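Local coordinates for protein esterase (PDB 3DOH) that probably hydrolyses carboxylic esters as a thermostable esterase, joining an immunoglobulin-like N-terminal domain to an alpha/beta-hydrolase domain, at residues 11-16 with 136-141; 23-28 with 83-88. One frame throughout, in Å; residues are numbered along the deposited sequence.

Contact 1 (11-16 with 136-141); sequences LITKVF and EKHLII. With SO4 (sulfate ion), chain F; SO4 (sulfate ion), chain G.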
loop_
_atom_site.group_PDB
_atom_site.type_symbol
_atom_site.label_atom_id
_atom_site.label_comp_id
_atom_site.label_asym_id
_atom_site.label_seq_id
_atom_site.Cartn_x
_atom_site.Cartn_y
_atom_site.Cartn_z
ATOM N N LEU A 11 13.605 -31.401 -10.716
ATOM C CA LEU A 11 13.153 -30.686 -9.552
ATOM C C LEU A 11 14.227 -30.668 -8.489
ATOM O O LEU A 11 14.653 -31.723 -8.042
ATOM C CB LEU A 11 11.937 -31.423 -9.017
ATOM C CG LEU A 11 10.576 -30.962 -9.535
ATOM C CD1 LEU A 11 10.684 -30.389 -10.933
ATOM C CD2 LEU A 11 9.519 -32.065 -9.404
ATOM N N ILE A 12 14.690 -29.492 -8.088
ATOM C CA ILE A 12 15.652 -29.426 -6.998
ATOM C C ILE A 12 14.906 -29.127 -5.684
ATOM O O ILE A 12 14.193 -28.092 -5.579
ATOM C CB ILE A 12 16.761 -28.363 -7.242
ATOM C CG1 ILE A 12 17.259 -28.385 -8.691
ATOM C CG2 ILE A 12 17.912 -28.537 -6.234
ATOM C CD1 ILE A 12 18.006 -29.682 -9.079
ATOM N N THR A 13 15.043 -30.038 -4.712
ATOM C CA THR A 13 14.514 -29.849 -3.364
ATOM C C THR A 13 15.655 -29.674 -2.421
ATOM O O THR A 13 16.771 -30.162 -2.669
ATOM C CB THR A 13 13.628 -31.035 -2.810
ATOM O OG1 THR A 13 14.404 -32.240 -2.658
ATOM C CG2 THR A 13 12.405 -31.308 -3.701
ATOM N N LYS A 14 15.372 -28.994 -1.314
ATOM C CA LYS A 14 16.374 -28.698 -0.332
ATOM C C LYS A 14 15.641 -28.645 1.007
ATOM O O LYS A 14 14.456 -28.232 1.061
ATOM C CB LYS A 14 16.965 -27.350 -0.694
ATOM C CG LYS A 14 18.119 -26.900 0.148
ATOM C CD LYS A 14 18.124 -25.400 0.186
ATOM C CE LYS A 14 19.504 -24.843 0.379
ATOM N NZ LYS A 14 20.275 -24.922 -0.893
ATOM N N VAL A 15 16.295 -29.037 2.094
ATOM C CA VAL A 15 15.574 -29.015 3.365
ATOM C C VAL A 15 15.754 -27.648 4.040
ATOM O O VAL A 15 16.888 -27.273 4.443
ATOM C CB VAL A 15 15.958 -30.198 4.320
ATOM C CG1 VAL A 15 15.112 -30.181 5.591
ATOM C CG2 VAL A 15 15.829 -31.552 3.607
ATOM N N PHE A 16 14.641 -26.911 4.151
ATOM C CA PHE A 16 14.644 -25.594 4.782
ATOM C C PHE A 16 14.157 -25.713 6.241
ATOM O O PHE A 16 13.544 -26.737 6.619
ATOM C CB PHE A 16 13.770 -24.612 4.002
ATOM C CG PHE A 16 14.322 -24.240 2.672
ATOM C CD1 PHE A 16 13.932 -24.939 1.521
ATOM C CD2 PHE A 16 15.270 -23.210 2.553
ATOM C CE1 PHE A 16 14.467 -24.614 0.265
ATOM C CE2 PHE A 16 15.816 -22.883 1.322
ATOM C CZ PHE A 16 15.411 -23.556 0.173
ATOM N N GLU A 136 13.733 -35.852 -9.676
ATOM C CA GLU A 136 13.941 -35.008 -8.528
ATOM C C GLU A 136 15.452 -35.073 -8.272
ATOM O O GLU A 136 16.118 -35.942 -8.804
ATOM C CB GLU A 136 13.104 -35.520 -7.354
ATOM C CG GLU A 136 11.616 -35.774 -7.708
ATOM C CD GLU A 136 10.717 -36.018 -6.488
ATOM O OE1 GLU A 136 11.215 -35.957 -5.356
ATOM O OE2 GLU A 136 9.504 -36.257 -6.649
ATOM N N LYS A 137 16.008 -34.133 -7.519
ATOM C CA LYS A 137 17.401 -34.203 -7.005
ATOM C C LYS A 137 17.235 -33.654 -5.601
ATOM O O LYS A 137 16.786 -32.511 -5.465
ATOM C CB LYS A 137 18.332 -33.266 -7.810
ATOM C CG LYS A 137 19.803 -33.637 -7.909
ATOM C CD LYS A 137 20.655 -33.014 -6.807
ATOM C CE LYS A 137 22.197 -33.180 -7.070
ATOM N NZ LYS A 137 22.820 -34.476 -6.517
ATOM N N HIS A 138 17.585 -34.439 -4.587
ATOM C CA HIS A 138 17.322 -34.063 -3.202
ATOM C C HIS A 138 18.600 -33.616 -2.501
ATOM O O HIS A 138 19.375 -34.441 -2.018
ATOM C CB HIS A 138 16.685 -35.229 -2.443
ATOM C CG HIS A 138 15.477 -35.801 -3.118
ATOM N ND1 HIS A 138 15.331 -37.149 -3.364
ATOM C CD2 HIS A 138 14.358 -35.208 -3.598
ATOM C CE1 HIS A 138 14.175 -37.361 -3.967
ATOM N NE2 HIS A 138 13.566 -36.200 -4.120
ATOM N N LEU A 139 18.813 -32.306 -2.448
ATOM C CA LEU A 139 20.136 -31.754 -2.182
ATOM C C LEU A 139 20.525 -31.935 -0.719
ATOM O O LEU A 139 20.136 -31.145 0.140
ATOM C CB LEU A 139 20.184 -30.272 -2.559
ATOM C CG LEU A 139 20.566 -29.953 -4.006
ATOM C CD1 LEU A 139 20.584 -28.449 -4.239
ATOM C CD2 LEU A 139 21.911 -30.569 -4.356
ATOM N N ILE A 140 21.296 -32.982 -0.442
ATOM C CA ILE A 140 21.770 -33.249 0.910
ATOM C C ILE A 140 21.070 -34.464 1.510
ATOM O O ILE A 140 21.666 -35.221 2.276
ATOM C CB ILE A 140 21.552 -32.035 1.834
ATOM C CG1 ILE A 140 22.232 -30.794 1.253
ATOM C CG2 ILE A 140 22.073 -32.329 3.232
ATOM C CD1 ILE A 140 23.742 -30.819 1.359
ATOM N N ILE A 141 19.801 -34.643 1.157
ATOM C CA ILE A 141 19.075 -35.859 1.503
ATOM C C ILE A 141 19.571 -37.049 0.690
ATOM O O ILE A 141 19.428 -38.199 1.105
ATOM C CB ILE A 141 17.560 -35.693 1.280
ATOM C CG1 ILE A 141 16.934 -34.904 2.432
ATOM C CG2 ILE A 141 16.892 -37.052 1.135
ATOM C CD1 ILE A 141 15.434 -34.748 2.322
HETATM S S SO4 F . 24.358 -32.609 -2.714
HETATM O O1 SO4 F . 23.441 -33.334 -3.592
HETATM O O2 SO4 F . 25.182 -31.683 -3.473
HETATM O O3 SO4 F . 25.250 -33.525 -2.055
HETATM O O4 SO4 F . 23.633 -31.879 -1.685
HETATM S S SO4 G . 17.262 -39.991 -2.251
HETATM O O1 SO4 G . 16.141 -40.301 -1.364
HETATM O O2 SO4 G . 16.970 -40.629 -3.540
HETATM O O3 SO4 G . 18.530 -40.490 -1.701
HETATM O O4 SO4 G . 17.366 -38.538 -2.433
HETATM O O HOH W 1 18.766 -30.030 2.224
#
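T13 and H138 form one rung of a parallel strand pair, their side chains lying side by side. Three backbone bonds fix the register: K137 N to L11 O, T13 N to K137 O at 3.1 Å with a nearly straight 172° N-H...O angle, and L139 N to T13 O. Along H138, CB and CG both lie nearer to O4 of the chain G sulfate than to T13 OG1. The ring edge does the rest: CD2 lies 3.1 Å from T13 OG1, which is itself hydrogen-bonded to E20. NE2 donates to E136 OE1 at 2.7 Å, in the ring plane and on the anti lone pair of that oxygen, while ND1 donates to O4 of the chain G sulfate at 2.6 Å, an ion probably from the crystallisation liquor. An alanine in place of H138 would probably leave E136 OE1 with R105 but without its imidazole mate, and the sulfate without this donor. On the other face I12 CG2 packs on L139 CD1; farther along, V15 CG2 meets I141 CD1, and a water joins V15 N to L139 O. In this crystal both ring nitrogens donate, so H138 is probably positive, which E136 and the sulfate would favour.

Contact 2 (23-28 with 83-88); sequences CAVVIE and LELSTE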
loop_
_atom_site.group_PDB
_atom_site.type_symbol
_atom_site.label_atom_id
_atom_site.label_comp_id
_atom_site.label_asym_id
_atom_site.label_seq_id
_atom_site.Cartn_x
_atom_site.Cartn_y
_atom_site.Cartn_z
ATOM N N CYS A 23 13.085 -25.842 -4.508
ATOM C CA CYS A 23 13.713 -24.527 -4.579
ATOM C C CYS A 23 14.210 -24.218 -5.982
ATOM O O CYS A 23 14.404 -23.064 -6.341
ATOM C CB CYS A 23 14.861 -24.419 -3.575
ATOM S SG CYS A 23 16.222 -25.514 -3.938
ATOM N N ALA A 24 14.423 -25.237 -6.797
ATOM C CA ALA A 24 14.811 -24.922 -8.160
ATOM C C ALA A 24 14.347 -25.971 -9.154
ATOM O O ALA A 24 13.979 -27.078 -8.778
ATOM C CB ALA A 24 16.294 -24.689 -8.250
ATOM N N VAL A 25 14.311 -25.585 -10.414
ATOM C CA VAL A 25 14.045 -26.491 -11.489
ATOM C C VAL A 25 15.223 -26.312 -12.433
ATOM O O VAL A 25 15.554 -25.183 -12.821
ATOM C CB VAL A 25 12.705 -26.137 -12.172
ATOM C CG1 VAL A 25 12.655 -26.700 -13.554
ATOM C CG2 VAL A 25 11.534 -26.633 -11.348
ATOM N N VAL A 26 15.872 -27.423 -12.757
ATOM C CA VAL A 26 16.995 -27.429 -13.703
ATOM C C VAL A 26 16.645 -28.159 -15.006
ATOM O O VAL A 26 16.244 -29.332 -14.999
ATOM C CB VAL A 26 18.253 -28.087 -13.085
ATOM C CG1 VAL A 26 19.314 -28.304 -14.123
ATOM C CG2 VAL A 26 18.817 -27.229 -11.952
ATOM N N ILE A 27 16.820 -27.471 -16.126
ATOM C CA ILE A 27 16.521 -28.051 -17.432
ATOM C C ILE A 27 17.832 -28.360 -18.136
ATOM O O ILE A 27 18.681 -27.491 -18.234
ATOM C CB ILE A 27 15.685 -27.085 -18.317
ATOM C CG1 ILE A 27 14.468 -26.529 -17.527
ATOM C CG2 ILE A 27 15.347 -27.775 -19.662
ATOM C CD1 ILE A 27 13.881 -25.231 -18.019
ATOM N N GLU A 28 18.006 -29.601 -18.592
ATOM C CA GLU A 28 19.187 -29.963 -19.394
ATOM C C GLU A 28 18.817 -29.867 -20.860
ATOM O O GLU A 28 18.047 -30.693 -21.376
ATOM C CB GLU A 28 19.739 -31.365 -19.073
ATOM C CG GLU A 28 20.961 -31.733 -19.944
ATOM C CD GLU A 28 21.747 -32.980 -19.477
ATOM O OE1 GLU A 28 21.163 -34.025 -19.111
ATOM O OE2 GLU A 28 22.989 -32.904 -19.494
ATOM N N LEU A 83 16.353 -22.501 -12.892
ATOM C CA LEU A 83 15.281 -21.589 -12.586
ATOM C C LEU A 83 15.135 -21.652 -11.091
ATOM O O LEU A 83 14.708 -22.671 -10.562
ATOM C CB LEU A 83 13.978 -22.109 -13.201
ATOM C CG LEU A 83 13.904 -22.348 -14.709
ATOM C CD1 LEU A 83 12.539 -22.847 -15.025
ATOM C CD2 LEU A 83 14.219 -21.073 -15.483
ATOM N N GLU A 84 15.496 -20.594 -10.388
ATOM C CA GLU A 84 15.350 -20.601 -8.952
ATOM C C GLU A 84 13.932 -20.172 -8.568
ATOM O O GLU A 84 13.320 -19.342 -9.223
ATOM C CB GLU A 84 16.470 -19.754 -8.343
ATOM C CG GLU A 84 16.029 -18.711 -7.340
ATOM C CD GLU A 84 16.995 -18.568 -6.179
ATOM O OE1 GLU A 84 18.222 -18.800 -6.370
ATOM O OE2 GLU A 84 16.503 -18.250 -5.065
ATOM N N LEU A 85 13.392 -20.751 -7.510
ATOM C CA LEU A 85 11.994 -20.489 -7.115
ATOM C C LEU A 85 11.835 -19.858 -5.719
ATOM O O LEU A 85 12.562 -20.196 -4.800
ATOM C CB LEU A 85 11.179 -21.784 -7.211
ATOM C CG LEU A 85 11.412 -22.600 -8.492
ATOM C CD1 LEU A 85 10.733 -23.932 -8.306
ATOM C CD2 LEU A 85 10.902 -21.889 -9.768
ATOM N N SER A 86 10.876 -18.954 -5.559
ATOM C CA SER A 86 10.686 -18.333 -4.265
ATOM C C SER A 86 10.391 -19.374 -3.250
ATOM O O SER A 86 9.452 -20.121 -3.385
ATOM C CB SER A 86 9.549 -17.290 -4.228
ATOM O OG SER A 86 9.482 -16.699 -2.912
ATOM N N THR A 87 11.183 -19.397 -2.204
ATOM C CA THR A 87 10.899 -20.293 -1.097
ATOM C C THR A 87 9.713 -19.827 -0.261
ATOM O O THR A 87 9.357 -20.488 0.665
ATOM C CB THR A 87 12.154 -20.545 -0.231
ATOM O OG1 THR A 87 11.835 -20.284 1.144
ATOM C CG2 THR A 87 13.300 -19.605 -0.632
ATOM N N GLU A 88 9.097 -18.704 -0.603
ATOM C CA GLU A 88 8.005 -18.146 0.176
ATOM C C GLU A 88 6.687 -18.437 -0.507
ATOM O O GLU A 88 5.625 -18.055 -0.019
ATOM C CB GLU A 88 8.156 -16.625 0.318
ATOM C CG GLU A 88 9.128 -16.178 1.401
ATOM C CD GLU A 88 10.602 -16.274 0.960
ATOM O OE1 GLU A 88 10.858 -16.427 -0.277
ATOM O OE2 GLU A 88 11.507 -16.194 1.846
#
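V25 and L83 are the hydrogen-bonded pair of two antiparallel strands, their side chains side by side on one face and the short axes running at 160°. The backbone bonds come first. V25 N donates to L83 O at 2.9 Å, and L83 N returns a bond to V25 O at 2.8 Å; L85 N adds a third, to C23 O, with the donor tilted 32° from the carbonyl plane. At the non-hydrogen-bonded pair A24-E84, the strands close to 4.4 Å between CA atoms, and A24 CA makes a CH...O contact with L83 O. Apolar packing forms the second group, on the face that carries V25 and L83. L83 CD1 touches two methyls of the facing strand, V25 CG1 and I27 CD1, each 4.1 Å away. V25 sends its other branch, CG2, to L85 CD1, the two side chains crossing obliquely. F43 and V45 of strand 43-48 cover this face, consistent with the interior of an immunoglobulin-like sandwich. Toward strand 8-16, C23 and A24 are together opposite I12, a classic beta bulge. The chemistry is thus divided: main-chain polar groups satisfy one another within the sheet, while the side-chain contacts on the V25 and L83 face are aliphatic.

Strands 8-16 and 19-29 follow each other in the chain and are neighbours in one sheet, so contacts 1 and 2 are built on adjoining elements, with centres about 11 Å apart. I12 joins them: its N and O probably bond to A24 O and C23 N, and its CG1 packs on V26 CG2. Contact 2, nested inside the loop that contact 1 closes, is the more buried and relies on aliphatic packing inside the Ig-like domain. Contact 1 is only partly buried and more polar, with charged groups and sulfates at its margin; H138 and I141 also touch Y191, and I141 reaches helix 192-195, placing it nearer the hydrolase domain. Parallel pairing there contrasts with antiparallel pairing in contact 2.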